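Local coordinates for fusolin (Unidentified entomopoxvirus, PDB 4OW5), which binds chitin through a lytic polysaccharide monooxygenase-like domain, enhances the virulence of entomopoxvirus infection and crystallizes in vivo into viral spindles, at the interface of chains A and B. Numbering follows the deposited sequence. Chains: chain A/B, Fusolin.

The interface of chains A and B. Residues chain A 33, 36, 113-116, 161-162; chain B 127, 236-240, 243.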
# COMPACT_ATOMS: atom_id res chain seq x y z
N MET A 33 6.35 -16.73 -1.14
CA MET A 33 5.30 -17.10 -2.07
C MET A 33 5.81 -18.08 -3.10
O MET A 33 5.10 -19.03 -3.36
CB MET A 33 4.63 -15.88 -2.69
CG MET A 33 3.82 -15.07 -1.71
SD MET A 33 2.62 -16.04 -0.74
CE MET A 33 1.60 -16.65 -2.01
N ALA A 36 5.79 -21.28 -1.04
CA ALA A 36 4.41 -21.77 -0.87
C ALA A 36 3.87 -22.40 -2.14
O ALA A 36 3.19 -23.40 -2.05
CB ALA A 36 3.49 -20.63 -0.45
N VAL A 113 -1.94 -19.58 -6.03
CA VAL A 113 -2.29 -19.34 -4.65
C VAL A 113 -2.26 -17.82 -4.42
O VAL A 113 -1.56 -17.10 -5.11
CB VAL A 113 -1.40 -20.09 -3.62
CG1 VAL A 113 -1.43 -21.60 -3.82
CG2 VAL A 113 0.01 -19.55 -3.62
N SER A 114 -3.00 -17.34 -3.44
CA SER A 114 -3.05 -15.94 -3.09
C SER A 114 -2.11 -15.68 -1.90
O SER A 114 -1.77 -16.60 -1.16
CB SER A 114 -4.48 -15.50 -2.80
OG SER A 114 -5.09 -16.28 -1.79
N GLY A 115 -1.65 -14.46 -1.81
CA GLY A 115 -0.70 -14.03 -0.80
C GLY A 115 0.17 -12.88 -1.23
O GLY A 115 -0.11 -12.22 -2.25
N SER A 116 1.28 -12.69 -0.49
CA SER A 116 2.18 -11.54 -0.62
C SER A 116 3.20 -11.72 -1.75
O SER A 116 4.41 -11.63 -1.51
CB SER A 116 2.90 -11.31 0.71
OG SER A 116 3.54 -12.48 1.19
N TYR A 161 -3.58 -10.47 -1.99
CA TYR A 161 -3.44 -11.23 -0.74
C TYR A 161 -4.50 -12.30 -0.58
O TYR A 161 -4.27 -13.24 0.17
CB TYR A 161 -3.48 -10.29 0.48
CG TYR A 161 -2.36 -9.29 0.51
CD1 TYR A 161 -1.10 -9.64 0.97
CD2 TYR A 161 -2.55 -7.99 0.06
CE1 TYR A 161 -0.04 -8.74 0.95
CE2 TYR A 161 -1.49 -7.09 -0.02
CZ TYR A 161 -0.23 -7.48 0.41
OH TYR A 161 0.81 -6.58 0.46
N THR A 162 -5.68 -12.12 -1.18
CA THR A 162 -6.79 -13.05 -0.96
C THR A 162 -7.45 -13.63 -2.20
O THR A 162 -8.21 -14.60 -2.06
CB THR A 162 -7.88 -12.33 -0.13
OG1 THR A 162 -8.45 -11.28 -0.93
CG2 THR A 162 -7.34 -11.74 1.15
N ASN B 127 -5.70 -11.57 6.54
CA ASN B 127 -6.00 -10.65 5.45
C ASN B 127 -7.41 -10.77 4.88
O ASN B 127 -7.84 -9.85 4.21
CB ASN B 127 -5.00 -10.83 4.36
CG ASN B 127 -3.60 -10.48 4.79
OD1 ASN B 127 -3.39 -9.70 5.73
ND2 ASN B 127 -2.63 -11.09 4.18
N ARG B 236 -0.68 -9.30 6.57
CA ARG B 236 0.17 -10.40 6.98
C ARG B 236 0.84 -10.97 5.70
O ARG B 236 0.21 -11.07 4.63
CB ARG B 236 -0.62 -11.48 7.74
CG ARG B 236 0.29 -12.51 8.41
CD ARG B 236 -0.46 -13.39 9.41
NE ARG B 236 -0.58 -14.79 8.98
CZ ARG B 236 -1.19 -15.74 9.69
NH1 ARG B 236 -1.74 -15.46 10.87
NH2 ARG B 236 -1.26 -16.98 9.22
N LEU B 237 2.09 -11.34 5.81
CA LEU B 237 2.85 -11.90 4.70
C LEU B 237 2.76 -13.43 4.64
O LEU B 237 2.58 -14.10 5.65
CB LEU B 237 4.33 -11.46 4.81
CG LEU B 237 4.59 -9.95 4.82
CD1 LEU B 237 6.07 -9.65 4.84
CD2 LEU B 237 3.98 -9.26 3.62
N GLY B 238 2.91 -13.97 3.46
CA GLY B 238 2.90 -15.39 3.21
C GLY B 238 1.65 -15.81 2.49
O GLY B 238 0.82 -14.98 2.12
N ILE B 239 1.53 -17.10 2.27
CA ILE B 239 0.39 -17.67 1.60
C ILE B 239 -0.89 -17.47 2.41
O ILE B 239 -0.87 -17.51 3.63
CB ILE B 239 0.63 -19.17 1.26
CG1 ILE B 239 -0.50 -19.69 0.33
CG2 ILE B 239 0.81 -20.05 2.53
CD1 ILE B 239 -0.35 -21.13 -0.24
N ASN B 240 -1.99 -17.21 1.71
CA ASN B 240 -3.32 -17.14 2.28
C ASN B 240 -3.62 -18.54 2.81
O ASN B 240 -3.62 -19.49 2.03
CB ASN B 240 -4.32 -16.71 1.20
CG ASN B 240 -5.74 -16.50 1.65
OD1 ASN B 240 -6.06 -16.61 2.82
ND2 ASN B 240 -6.67 -16.26 0.72
N ASP B 243 -5.65 -21.28 1.00
CA ASP B 243 -5.10 -21.91 -0.21
C ASP B 243 -3.98 -22.90 0.11
O ASP B 243 -3.47 -23.54 -0.81
CB ASP B 243 -4.50 -20.83 -1.11
CG ASP B 243 -5.51 -19.89 -1.67
OD1 ASP B 243 -6.73 -20.20 -1.60
OD2 ASP B 243 -5.09 -18.88 -2.27
O HOH W 1 -3.05 -13.50 2.60
O HOH W 2 -7.27 -17.57 -2.88
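With OG in the crowded position between backbone N and carbonyl carbon (chi1 56°), A:Ser114 turns its hydroxyl towards B:Asp243 and B:Asn240, whose CG is anti to its own backbone N (chi1 -176°). Hydroxyl OG of A:Ser114 donates to carboxylate oxygen OD2 of B:Asp243 at 2.6 Å, approaching from above the carboxylate plane. OG of A:Ser114 also accepts from the amide ND2 of B:Asn240 at 3.0 Å, lying in that amide plane. OD2 of B:Asp243 takes backbone N of A:Ser114 on its anti lone pair at 2.8 Å, so two donors of one residue grip one oxygen; they would be expected to stabilise its negative charge. Water 2 also joins this OD2, A:Ser114 OG and the carbonyl O of A:Thr162. Backbone N of B:Asn240 points almost straight at O of A:Ser114, 2.9 Å away but above the carbonyl plane, beside an antiparallel bridge of A:Gly115 with B:Ile239. Further along, backbone N of B:Gly238 donates to the hydroxyl OG of A:Ser116 at 2.8 Å. B:Ile239, extended with CG1 anti to N, sends tip CD1 across A:Val113 at about a right angle, while its CB rests on methyl CB of A:Ala36 at 3.6 Å and the bent A:Met33 lays SD against the B:Gly238–B:Ile239 peptide. B:Asn127, fixed flat by paired bonds to backbone N and O of the poorly ordered B:Arg236, sets ND2 against CD1 and CB of A:Tyr161, the planes 68° apart, and reaches the tyrosine carbonyl through water 1. Repeated by the two-fold axis, this docking of the B:Leu237 to B:Asn240 loop helps join two fusolin chains and may contribute to packing in viral spindles.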